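Local coordinates for putative SnoaL-like polyketide cyclase (Shewanella denitrificans, PDB 3LZA), which is of unproven function but, as a SnoaL-like member of the NTF2 clan, possibly acts as a polyketide cyclase, at residues Val64-Phe69 against His88-Gly93. Numbering follows the deposited sequence. Where two conformers were deposited one is given.
Sequences VLEFDF and HLRGPG
Glu66 lies between His88 and Arg90, its chain running alongside that of Arg90 in the same direction, its CD 3.9 Å from CD of Arg90. Its carboxylate crosses the imidazole obliquely, the planes 44° apart, and OE1 of Glu66 meets the ring edge at CE1 of His88, 3.2 Å away. The carboxylate does not reach the guanidinium (Glu66 OE2 to Arg90 NE 4.8 Å); the polar ends of both neighbours turn to Asp104 on the next strand, hydrogen-bonded to His88 NE2 and salt-bridged to Arg90 NH1. At the adjacent ring atom, His88 ND1, a water bridges to Asp68, donating to OD2 at 2.7 Å. An alanine in place of Glu66 removes CG and the carboxylate and would probably leave CE1 of His88 and CD of Arg90 without that neighbour. On the face of Phe67 and Leu89 the side chains meeting across the pair are apolar: CG1 of Val64, from the loop before the strand, crosses Leu89 at 4.1 Å from its CG, and Phe67 CD1 comes within 4.2 Å of Leu89 CD1. Glu66 O receives Arg90 N at 2.9 Å, from above the carbonyl plane, while Arg90 O is gripped by both Leu65 N, at 2.8 Å, and Glu66 N. This doubled acceptor marks a classic beta bulge where strand 66-77 begins, in an antiparallel hairpin with strand 80-93 at one margin of the curved NTF2-like sheet.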
loop_
_atom_site.group_PDB
_atom_site.type_symbol
_atom_site.label_atom_id
_atom_site.label_comp_id
_atom_site.label_asym_id
_atom_site.label_seq_id
_atom_site.Cartn_x
_atom_site.Cartn_y
_atom_site.Cartn_z
ATOM N N VAL A 64 11.131 8.215 -22.826
ATOM C CA VAL A 64 11.047 6.866 -22.259
ATOM C C VAL A 64 10.524 5.947 -23.382
ATOM O O VAL A 64 9.728 6.375 -24.211
ATOM C CB VAL A 64 10.156 6.846 -21.000
ATOM C CG1 VAL A 64 9.646 5.396 -20.653
ATOM C CG2 VAL A 64 10.875 7.475 -19.809
ATOM N N LEU A 65 11.048 4.720 -23.454
ATOM C CA LEU A 65 10.730 3.757 -24.529
ATOM C C LEU A 65 9.606 2.836 -24.114
ATOM O O LEU A 65 8.669 2.557 -24.910
ATOM C CB LEU A 65 11.962 2.930 -24.912
ATOM C CG LEU A 65 13.109 3.738 -25.488
ATOM C CD1 LEU A 65 14.363 2.880 -25.541
ATOM C CD2 LEU A 65 12.797 4.337 -26.869
ATOM N N GLU A 66 9.656 2.388 -22.851
ATOM C CA GLU A 66 8.630 1.506 -22.289
ATOM C C GLU A 66 8.311 1.929 -20.872
ATOM O O GLU A 66 9.195 2.304 -20.101
ATOM C CB GLU A 66 9.114 0.050 -22.295
ATOM C CG GLU A 66 9.404 -0.493 -23.650
ATOM C CD GLU A 66 10.077 -1.859 -23.606
ATOM O OE1 GLU A 66 10.203 -2.487 -22.528
ATOM O OE2 GLU A 66 10.499 -2.288 -24.647
ATOM N N PHE A 67 7.026 1.894 -20.529
ATOM C CA PHE A 67 6.551 2.219 -19.178
ATOM C C PHE A 67 5.252 1.472 -19.004
ATOM O O PHE A 67 4.317 1.675 -19.786
ATOM C CB PHE A 67 6.274 3.724 -19.014
ATOM C CG PHE A 67 5.871 4.123 -17.642
ATOM C CD1 PHE A 67 6.485 3.568 -16.517
ATOM C CD2 PHE A 67 4.923 5.108 -17.457
ATOM C CE1 PHE A 67 6.094 3.965 -15.208
ATOM C CE2 PHE A 67 4.508 5.478 -16.167
ATOM C CZ PHE A 67 5.084 4.902 -15.062
ATOM N N ASP A 68 5.213 0.552 -18.045
ATOM C CA ASP A 68 3.992 -0.220 -17.762
ATOM C C ASP A 68 3.906 -0.451 -16.275
ATOM O O ASP A 68 4.926 -0.479 -15.562
ATOM C CB ASP A 68 4.029 -1.565 -18.472
ATOM C CG ASP A 68 3.853 -1.442 -19.976
ATOM O OD1 ASP A 68 2.688 -1.332 -20.465
ATOM O OD2 ASP A 68 4.884 -1.469 -20.654
ATOM N N PHE A 69 2.680 -0.562 -15.796
ATOM C CA PHE A 69 2.391 -0.995 -14.433
ATOM C C PHE A 69 1.749 -2.368 -14.553
ATOM O O PHE A 69 0.558 -2.541 -14.978
ATOM C CB PHE A 69 1.465 0.022 -13.736
ATOM C CG PHE A 69 1.156 -0.269 -12.267
ATOM C CD1 PHE A 69 1.984 -1.067 -11.469
ATOM C CD2 PHE A 69 0.041 0.304 -11.689
ATOM C CE1 PHE A 69 1.672 -1.316 -10.106
ATOM C CE2 PHE A 69 -0.285 0.078 -10.297
ATOM C CZ PHE A 69 0.561 -0.729 -9.514
ATOM N N HIS A 88 7.585 -1.397 -14.771
ATOM C CA HIS A 88 8.800 -1.539 -15.575
ATOM C C HIS A 88 9.010 -0.277 -16.414
ATOM O O HIS A 88 8.063 0.348 -16.932
ATOM C CB HIS A 88 8.739 -2.786 -16.432
ATOM C CG HIS A 88 9.788 -2.814 -17.483
ATOM N ND1 HIS A 88 9.611 -2.235 -18.718
ATOM C CD2 HIS A 88 11.072 -3.238 -17.440
ATOM C CE1 HIS A 88 10.724 -2.361 -19.419
ATOM N NE2 HIS A 88 11.616 -2.976 -18.666
ATOM N N LEU A 89 10.259 0.171 -16.476
ATOM C CA LEU A 89 10.609 1.335 -17.233
ATOM C C LEU A 89 11.873 1.033 -18.063
ATOM O O LEU A 89 12.877 0.441 -17.568
ATOM C CB LEU A 89 10.774 2.567 -16.336
ATOM C CG LEU A 89 10.962 3.866 -17.112
ATOM C CD1 LEU A 89 10.415 5.062 -16.303
ATOM C CD2 LEU A 89 12.449 4.102 -17.560
ATOM N N ARG A 90 11.815 1.379 -19.347
ATOM C CA ARG A 90 13.000 1.298 -20.217
ATOM C C ARG A 90 13.221 2.619 -20.898
ATOM O O ARG A 90 12.310 3.151 -21.495
ATOM C CB ARG A 90 12.853 0.211 -21.259
ATOM C CG ARG A 90 14.127 -0.018 -22.122
ATOM C CD ARG A 90 13.915 -1.093 -23.186
ATOM N NE ARG A 90 15.139 -1.301 -23.971
ATOM C CZ ARG A 90 16.245 -1.904 -23.536
ATOM N NH1 ARG A 90 16.334 -2.411 -22.312
ATOM N NH2 ARG A 90 17.281 -2.020 -24.344
ATOM N N GLY A 91 14.429 3.187 -20.769
ATOM C CA GLY A 91 14.694 4.461 -21.390
ATOM C C GLY A 91 16.116 4.991 -21.242
ATOM O O GLY A 91 16.937 4.404 -20.534
ATOM N N PRO A 92 16.410 6.106 -21.916
ATOM C CA PRO A 92 17.701 6.775 -21.694
ATOM C C PRO A 92 17.953 6.998 -20.208
ATOM O O PRO A 92 17.012 7.303 -19.436
ATOM C CB PRO A 92 17.542 8.089 -22.454
ATOM C CG PRO A 92 16.538 7.763 -23.513
ATOM C CD PRO A 92 15.580 6.851 -22.872
ATOM N N GLY A 93 19.215 6.841 -19.806
ATOM C CA GLY A 93 19.555 6.705 -18.394
ATOM C C GLY A 93 20.094 7.953 -17.725
ATOM O O GLY A 93 20.328 7.946 -16.495
HETATM O O HOH W 1 7.421 -2.036 -19.929
#